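Local coordinates for protein UDP-N-acetylglucosamine 4-epimerase (PDB 3M2P) that probably interconverts UDP-N-acetylglucosamine and its 4-epimer, as a nucleotide-binding member of the NAD(P)-dependent epimerase/dehydratase family, at residues F13-D25 and L200-A212. Sequence-based numbering, arbitrary orientation.
Sequences FLGQYVVESIKND and LYAKDAAKSVIYA
Tyr17 O, which faces the methyl of Ala206, is gripped twice from within its own helix: Ser21 N and Ser21 OG donate to it from opposite faces of the carbonyl plane. The hydroxyl bond measures 3.2 Å from Ser21 OG to Tyr17 O and comes from above that plane. Ser21 OG stands beside its own backbone N (chi1 -74°), which turns it back along the helix and leaves the serine polar group satisfied at a largely apolar interface. Ala206 CB packs against Tyr17 O, Ser21 OG and Val18 CG2 where the backbones come closest, the CA atoms of Val18 and Ala206 lying 4.4 Å apart. One turn earlier, Ala202 CB sits almost exactly over the centre of the Tyr17 ring, 3.4 Å from its centroid, in a CH-pi contact. Lys203 CD lies in the plane of the same ring, at its edge and 3.9 Å from Tyr17 CE1, while the phenol oxygen is hydrogen-bonded to Phe166 N. Deeper in, Val18 crosses Val209 at about a right angle, and Leu14 CD2 reaches Ala205 CB. Toward the C-terminal ends Ile210 packs along Ser21, Ile22 and Asp25: its CG1 rests 3.7 Å from Ser21 CB, its CD1 meets Ile22 CG1, and its CG2 lies 3.8 Å from Asp25 OD1. With the small Ala202 and Ala206 at the interface, the axes of the two helical segments come within 8.3 Å and cross at -52°. Leu14 and Ala205 also touch strand 154-164, and Val19 and Ile22 touch strand 28-33, so the pair is packed on the central sheet. Phe13 and Leu14 belong to the UDP site, and Gly15 probably closes the glycine-rich motif of extended short-chain dehydrogenases/reductases: helix 13-24, following strand 4-8, is the first helix of the Rossmann fold.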
ATOM      1  N   PHE A  13     -23.324   0.343  -0.538  1.00 40.73           N
ATOM      2  CA  PHE A  13     -23.795   1.566  -1.180  1.00 41.07           C
ATOM      3  C   PHE A  13     -23.415   1.582  -2.658  1.00 42.50           C
ATOM      4  O   PHE A  13     -24.290   1.700  -3.528  1.00 42.43           O
ATOM      5  CB  PHE A  13     -23.227   2.792  -0.457  1.00 42.00           C
ATOM      6  CG  PHE A  13     -23.532   4.099  -1.128  1.00 42.47           C
ATOM      7  CD1 PHE A  13     -24.830   4.586  -1.167  1.00 43.87           C
ATOM      8  CD2 PHE A  13     -22.515   4.852  -1.702  1.00 42.48           C
ATOM      9  CE1 PHE A  13     -25.114   5.794  -1.792  1.00 45.32           C
ATOM     10  CE2 PHE A  13     -22.785   6.060  -2.328  1.00 42.94           C
ATOM     11  CZ  PHE A  13     -24.087   6.532  -2.375  1.00 44.29           C
ATOM     12  N   LEU A  14     -22.116   1.467  -2.938  1.00 41.61           N
ATOM     13  CA  LEU A  14     -21.644   1.295  -4.311  1.00 40.74           C
ATOM     14  C   LEU A  14     -22.297   0.057  -4.904  1.00 39.84           C
ATOM     15  O   LEU A  14     -22.898   0.112  -5.967  1.00 40.51           O
ATOM     16  CB  LEU A  14     -20.121   1.134  -4.355  1.00 39.61           C
ATOM     17  CG  LEU A  14     -19.369   1.691  -5.571  1.00 39.15           C
ATOM     18  CD1 LEU A  14     -18.093   0.901  -5.857  1.00 36.72           C
ATOM     19  CD2 LEU A  14     -20.263   1.739  -6.804  1.00 38.93           C
ATOM     20  N   GLY A  15     -22.177  -1.057  -4.196  1.00 40.45           N
ATOM     21  CA  GLY A  15     -22.720  -2.329  -4.638  1.00 40.13           C
ATOM     22  C   GLY A  15     -24.081  -2.249  -5.296  1.00 41.12           C
ATOM     23  O   GLY A  15     -24.280  -2.826  -6.358  1.00 41.46           O
ATOM     24  N   GLN A  16     -25.021  -1.539  -4.676  1.00 41.93           N
ATOM     25  CA  GLN A  16     -26.390  -1.440  -5.203  1.00 42.38           C
ATOM     26  C   GLN A  16     -26.489  -0.724  -6.557  1.00 41.31           C
ATOM     27  O   GLN A  16     -27.265  -1.130  -7.415  1.00 42.42           O
ATOM     28  CB  GLN A  16     -27.325  -0.798  -4.173  1.00 43.11           C
ATOM     29  CG  GLN A  16     -27.528  -1.654  -2.925  1.00 44.67           C
ATOM     30  CD  GLN A  16     -28.568  -1.079  -1.969  1.00 48.62           C
ATOM     31  OE1 GLN A  16     -28.294  -0.131  -1.213  1.00 48.07           O
ATOM     32  NE2 GLN A  16     -29.771  -1.660  -1.988  1.00 49.52           N
ATOM     33  N   TYR A  17     -25.708   0.337  -6.744  1.00 40.59           N
ATOM     34  CA  TYR A  17     -25.573   0.976  -8.049  1.00 40.54           C
ATOM     35  C   TYR A  17     -24.986   0.014  -9.086  1.00 41.23           C
ATOM     36  O   TYR A  17     -25.494  -0.082 -10.201  1.00 41.22           O
ATOM     37  CB  TYR A  17     -24.686   2.213  -7.948  1.00 39.39           C
ATOM     38  CG  TYR A  17     -25.373   3.415  -7.353  1.00 41.29           C
ATOM     39  CD1 TYR A  17     -25.984   4.352  -8.160  1.00 41.49           C
ATOM     40  CD2 TYR A  17     -25.408   3.617  -5.976  1.00 43.50           C
ATOM     41  CE1 TYR A  17     -26.610   5.450  -7.622  1.00 42.03           C
ATOM     42  CE2 TYR A  17     -26.033   4.720  -5.430  1.00 42.39           C
ATOM     43  CZ  TYR A  17     -26.634   5.629  -6.259  1.00 42.35           C
ATOM     44  OH  TYR A  17     -27.262   6.732  -5.741  1.00 44.78           O
ATOM     45  N   VAL A  18     -23.920  -0.688  -8.702  1.00 40.56           N
ATOM     46  CA  VAL A  18     -23.219  -1.629  -9.578  1.00 40.99           C
ATOM     47  C   VAL A  18     -24.049  -2.843  -9.965  1.00 41.72           C
ATOM     48  O   VAL A  18     -23.978  -3.309 -11.093  1.00 41.63           O
ATOM     49  CB  VAL A  18     -21.913  -2.142  -8.934  1.00 39.53           C
ATOM     50  CG1 VAL A  18     -21.471  -3.456  -9.584  1.00 37.97           C
ATOM     51  CG2 VAL A  18     -20.825  -1.089  -9.031  1.00 38.19           C
ATOM     52  N   VAL A  19     -24.819  -3.362  -9.013  1.00 42.71           N
ATOM     53  CA  VAL A  19     -25.678  -4.518  -9.245  1.00 42.60           C
ATOM     54  C   VAL A  19     -26.722  -4.210 -10.304  1.00 43.51           C
ATOM     55  O   VAL A  19     -26.938  -5.009 -11.208  1.00 44.36           O
ATOM     56  CB  VAL A  19     -26.377  -4.983  -7.944  1.00 42.95           C
ATOM     57  CG1 VAL A  19     -27.687  -5.711  -8.250  1.00 44.37           C
ATOM     58  CG2 VAL A  19     -25.438  -5.847  -7.118  1.00 40.77           C
ATOM     59  N   GLU A  20     -27.363  -3.049 -10.205  1.00 43.28           N
ATOM     60  CA  GLU A  20     -28.405  -2.711 -11.167  1.00 44.68           C
ATOM     61  C   GLU A  20     -27.847  -2.334 -12.548  1.00 44.62           C
ATOM     62  O   GLU A  20     -28.485  -2.590 -13.568  1.00 44.97           O
ATOM     63  CB  GLU A  20     -29.359  -1.643 -10.622  1.00 44.19           C
ATOM     64  CG  GLU A  20     -28.801  -0.251 -10.573  1.00 45.01           C
ATOM     65  CD  GLU A  20     -29.911   0.780 -10.593  1.00 49.68           C
ATOM     66  OE1 GLU A  20     -31.074   0.350 -10.785  1.00 49.84           O
ATOM     67  OE2 GLU A  20     -29.630   2.000 -10.424  1.00 49.12           O
ATOM     68  N   SER A  21     -26.657  -1.740 -12.579  1.00 44.16           N
ATOM     69  CA  SER A  21     -25.972  -1.481 -13.841  1.00 43.09           C
ATOM     70  C   SER A  21     -25.754  -2.789 -14.585  1.00 43.79           C
ATOM     71  O   SER A  21     -25.899  -2.850 -15.803  1.00 44.11           O
ATOM     72  CB  SER A  21     -24.628  -0.792 -13.603  1.00 41.44           C
ATOM     73  OG  SER A  21     -24.813   0.563 -13.237  1.00 42.25           O
ATOM     74  N   ILE A  22     -25.408  -3.835 -13.845  1.00 42.31           N
ATOM     75  CA  ILE A  22     -25.223  -5.144 -14.435  1.00 42.57           C
ATOM     76  C   ILE A  22     -26.538  -5.656 -15.027  1.00 44.05           C
ATOM     77  O   ILE A  22     -26.591  -6.039 -16.196  1.00 43.16           O
ATOM     78  CB  ILE A  22     -24.635  -6.137 -13.414  1.00 42.54           C
ATOM     79  CG1 ILE A  22     -23.145  -5.850 -13.216  1.00 41.51           C
ATOM     80  CG2 ILE A  22     -24.836  -7.584 -13.865  1.00 42.55           C
ATOM     81  CD1 ILE A  22     -22.531  -6.565 -12.032  1.00 41.13           C
ATOM     82  N   LYS A  23     -27.599  -5.643 -14.226  1.00 44.56           N
ATOM     83  CA  LYS A  23     -28.910  -6.080 -14.700  1.00 45.39           C
ATOM     84  C   LYS A  23     -29.400  -5.274 -15.912  1.00 45.34           C
ATOM     85  O   LYS A  23     -29.965  -5.840 -16.844  1.00 45.52           O
ATOM     86  CB  LYS A  23     -29.954  -6.038 -13.581  1.00 45.90           C
ATOM     87  CG  LYS A  23     -31.367  -6.341 -14.075  1.00 48.15           C
ATOM     88  CD  LYS A  23     -32.430  -6.064 -13.017  1.00 51.82           C
ATOM     89  CE  LYS A  23     -32.535  -4.575 -12.700  1.00 52.12           C
ATOM     90  NZ  LYS A  23     -33.361  -4.308 -11.477  1.00 54.11           N
ATOM     91  N   ASN A  24     -29.187  -3.961 -15.895  1.00 44.38           N
ATOM     92  CA  ASN A  24     -29.557  -3.114 -17.028  1.00 44.82           C
ATOM     93  C   ASN A  24     -28.735  -3.429 -18.278  1.00 45.33           C
ATOM     94  O   ASN A  24     -29.153  -3.139 -19.399  1.00 45.42           O
ATOM     95  CB  ASN A  24     -29.406  -1.626 -16.679  1.00 45.66           C
ATOM     96  CG  ASN A  24     -30.494  -1.126 -15.747  1.00 45.83           C
ATOM     97  OD1 ASN A  24     -31.564  -1.726 -15.639  1.00 47.04           O
ATOM     98  ND2 ASN A  24     -30.223  -0.016 -15.066  1.00 45.52           N
ATOM     99  N   ASP A  25     -27.565  -4.024 -18.076  1.00 45.26           N
ATOM    100  CA  ASP A  25     -26.658  -4.344 -19.172  1.00 44.07           C
ATOM    101  C   ASP A  25     -27.065  -5.649 -19.855  1.00 43.94           C
ATOM    102  O   ASP A  25     -26.500  -6.025 -20.883  1.00 44.39           O
ATOM    103  CB  ASP A  25     -25.227  -4.461 -18.641  1.00 43.93           C
ATOM    104  CG  ASP A  25     -24.186  -4.216 -19.712  1.00 44.63           C
ATOM    105  OD1 ASP A  25     -24.333  -3.216 -20.442  1.00 45.57           O
ATOM    106  OD2 ASP A  25     -23.220  -5.011 -19.816  1.00 44.16           O
ATOM    107  N   LEU A 200     -17.131  11.706  -7.686  1.00 38.83           N
ATOM    108  CA  LEU A 200     -17.655  10.839  -8.731  1.00 39.06           C
ATOM    109  C   LEU A 200     -18.995  10.263  -8.331  1.00 39.02           C
ATOM    110  O   LEU A 200     -19.093   9.561  -7.336  1.00 39.58           O
ATOM    111  CB  LEU A 200     -16.680   9.697  -9.009  1.00 38.58           C
ATOM    112  CG  LEU A 200     -17.187   8.564  -9.897  1.00 37.82           C
ATOM    113  CD1 LEU A 200     -17.337   9.043 -11.324  1.00 38.71           C
ATOM    114  CD2 LEU A 200     -16.240   7.390  -9.832  1.00 36.34           C
ATOM    115  N   TYR A 201     -20.025  10.559  -9.112  1.00 39.64           N
ATOM    116  CA  TYR A 201     -21.365  10.063  -8.840  1.00 40.13           C
ATOM    117  C   TYR A 201     -21.355   8.539  -8.860  1.00 39.81           C
ATOM    118  O   TYR A 201     -20.737   7.933  -9.730  1.00 39.45           O
ATOM    119  CB  TYR A 201     -22.333  10.635  -9.878  1.00 41.08           C
ATOM    120  CG  TYR A 201     -23.806  10.346  -9.659  1.00 41.81           C
ATOM    121  CD1 TYR A 201     -24.308  10.040  -8.407  1.00 41.42           C
ATOM    122  CD2 TYR A 201     -24.704  10.424 -10.720  1.00 43.57           C
ATOM    123  CE1 TYR A 201     -25.656   9.788  -8.227  1.00 42.90           C
ATOM    124  CE2 TYR A 201     -26.055  10.181 -10.549  1.00 43.97           C
ATOM    125  CZ  TYR A 201     -26.526   9.860  -9.305  1.00 44.40           C
ATOM    126  OH  TYR A 201     -27.873   9.603  -9.150  1.00 44.50           O
ATOM    127  N   ALA A 202     -22.017   7.925  -7.883  1.00 39.69           N
ATOM    128  CA  ALA A 202     -22.076   6.474  -7.790  1.00 38.77           C
ATOM    129  C   ALA A 202     -22.554   5.840  -9.096  1.00 39.69           C
ATOM    130  O   ALA A 202     -22.052   4.798  -9.498  1.00 39.99           O
ATOM    131  CB  ALA A 202     -22.970   6.050  -6.637  1.00 39.39           C
ATOM    132  N   LYS A 203     -23.522   6.467  -9.761  1.00 40.90           N
ATOM    133  CA  LYS A 203     -24.079   5.934 -11.011  1.00 39.95           C
ATOM    134  C   LYS A 203     -23.004   5.845 -12.099  1.00 38.42           C
ATOM    135  O   LYS A 203     -22.961   4.887 -12.860  1.00 38.13           O
ATOM    136  CB  LYS A 203     -25.240   6.810 -11.465  1.00 40.63           C
ATOM    137  CG  LYS A 203     -26.447   6.080 -11.979  1.00 40.99           C
ATOM    138  CD  LYS A 203     -27.695   6.568 -11.250  1.00 43.51           C
ATOM    139  CE  LYS A 203     -28.795   7.049 -12.210  1.00 46.12           C
ATOM    140  NZ  LYS A 203     -29.058   6.123 -13.366  1.00 48.63           N
ATOM    141  N   ASP A 204     -22.126   6.843 -12.143  1.00 38.67           N
ATOM    142  CA  ASP A 204     -20.993   6.860 -13.063  1.00 38.09           C
ATOM    143  C   ASP A 204     -19.882   5.887 -12.671  1.00 38.13           C
ATOM    144  O   ASP A 204     -19.093   5.470 -13.512  1.00 37.69           O
ATOM    145  CB  ASP A 204     -20.400   8.264 -13.135  1.00 39.62           C
ATOM    146  CG  ASP A 204     -21.265   9.231 -13.938  1.00 42.05           C
ATOM    147  OD1 ASP A 204     -21.939   8.791 -14.905  1.00 41.02           O
ATOM    148  OD2 ASP A 204     -21.250  10.438 -13.597  1.00 42.14           O
ATOM    149  N   ALA A 205     -19.800   5.550 -11.390  1.00 37.85           N
ATOM    150  CA  ALA A 205     -18.822   4.578 -10.929  1.00 37.38           C
ATOM    151  C   ALA A 205     -19.268   3.166 -11.306  1.00 37.87           C
ATOM    152  O   ALA A 205     -18.456   2.324 -11.729  1.00 36.94           O
ATOM    153  CB  ALA A 205     -18.619   4.694  -9.429  1.00 37.61           C
ATOM    154  N   ALA A 206     -20.563   2.911 -11.150  1.00 37.80           N
ATOM    155  CA  ALA A 206     -21.142   1.658 -11.598  1.00 37.15           C
ATOM    156  C   ALA A 206     -21.008   1.563 -13.112  1.00 37.39           C
ATOM    157  O   ALA A 206     -20.899   0.466 -13.657  1.00 37.42           O
ATOM    158  CB  ALA A 206     -22.583   1.557 -11.179  1.00 37.25           C
ATOM    159  N   LYS A 207     -21.004   2.712 -13.789  1.00 37.71           N
ATOM    160  CA  LYS A 207     -20.829   2.732 -15.243  1.00 37.45           C
ATOM    161  C   LYS A 207     -19.440   2.249 -15.629  1.00 37.10           C
ATOM    162  O   LYS A 207     -19.294   1.401 -16.510  1.00 36.96           O
ATOM    163  CB  LYS A 207     -21.087   4.122 -15.834  1.00 37.13           C
ATOM    164  CG  LYS A 207     -20.870   4.212 -17.355  1.00 37.21           C
ATOM    165  CD  LYS A 207     -21.362   5.545 -17.895  1.00 38.69           C
ATOM    166  CE  LYS A 207     -21.292   5.642 -19.409  1.00 39.01           C
ATOM    167  NZ  LYS A 207     -20.063   6.316 -19.909  1.00 39.05           N
ATOM    168  N   SER A 208     -18.424   2.788 -14.961  1.00 36.65           N
ATOM    169  CA  SER A 208     -17.046   2.413 -15.241  1.00 36.80           C
ATOM    170  C   SER A 208     -16.788   0.928 -14.934  1.00 36.55           C
ATOM    171  O   SER A 208     -15.951   0.291 -15.573  1.00 35.50           O
ATOM    172  CB  SER A 208     -16.076   3.310 -14.470  1.00 36.31           C
ATOM    173  OG  SER A 208     -16.224   3.135 -13.071  1.00 36.04           O
ATOM    174  N   VAL A 209     -17.504   0.379 -13.957  1.00 36.43           N
ATOM    175  CA  VAL A 209     -17.410  -1.055 -13.687  1.00 36.33           C
ATOM    176  C   VAL A 209     -17.874  -1.832 -14.923  1.00 36.74           C
ATOM    177  O   VAL A 209     -17.212  -2.765 -15.378  1.00 36.80           O
ATOM    178  CB  VAL A 209     -18.223  -1.479 -12.432  1.00 35.37           C
ATOM    179  CG1 VAL A 209     -18.465  -2.966 -12.436  1.00 35.92           C
ATOM    180  CG2 VAL A 209     -17.501  -1.078 -11.162  1.00 34.82           C
ATOM    181  N   ILE A 210     -19.008  -1.424 -15.473  1.00 35.77           N
ATOM    182  CA  ILE A 210     -19.544  -2.049 -16.662  1.00 36.76           C
ATOM    183  C   ILE A 210     -18.539  -2.010 -17.833  1.00 37.48           C
ATOM    184  O   ILE A 210     -18.298  -3.029 -18.483  1.00 37.03           O
ATOM    185  CB  ILE A 210     -20.906  -1.402 -17.052  1.00 38.27           C
ATOM    186  CG1 ILE A 210     -21.930  -1.601 -15.931  1.00 38.61           C
ATOM    187  CG2 ILE A 210     -21.444  -1.966 -18.369  1.00 37.55           C
ATOM    188  CD1 ILE A 210     -22.216  -3.053 -15.611  1.00 39.22           C
ATOM    189  N   TYR A 211     -17.948  -0.844 -18.091  1.00 37.33           N
ATOM    190  CA  TYR A 211     -17.054  -0.673 -19.237  1.00 36.57           C
ATOM    191  C   TYR A 211     -15.728  -1.389 -19.078  1.00 36.65           C
ATOM    192  O   TYR A 211     -15.105  -1.771 -20.066  1.00 36.70           O
ATOM    193  CB  TYR A 211     -16.795   0.804 -19.510  1.00 36.57           C
ATOM    194  CG  TYR A 211     -17.904   1.449 -20.277  1.00 37.40           C
ATOM    195  CD1 TYR A 211     -19.213   1.364 -19.823  1.00 38.59           C
ATOM    196  CD2 TYR A 211     -17.657   2.138 -21.458  1.00 37.48           C
ATOM    197  CE1 TYR A 211     -20.256   1.959 -20.515  1.00 39.64           C
ATOM    198  CE2 TYR A 211     -18.698   2.737 -22.167  1.00 38.67           C
ATOM    199  CZ  TYR A 211     -19.997   2.641 -21.686  1.00 39.17           C
ATOM    200  OH  TYR A 211     -21.048   3.217 -22.359  1.00 38.28           O
ATOM    201  N   ALA A 212     -15.288  -1.539 -17.833  1.00 37.00           N
ATOM    202  CA  ALA A 212     -14.047  -2.241 -17.534  1.00 36.07           C
ATOM    203  C   ALA A 212     -14.308  -3.733 -17.644  1.00 36.64           C
ATOM    204  O   ALA A 212     -13.422  -4.509 -17.990  1.00 36.89           O
ATOM    205  CB  ALA A 212     -13.545  -1.878 -16.133  1.00 35.02           C
TER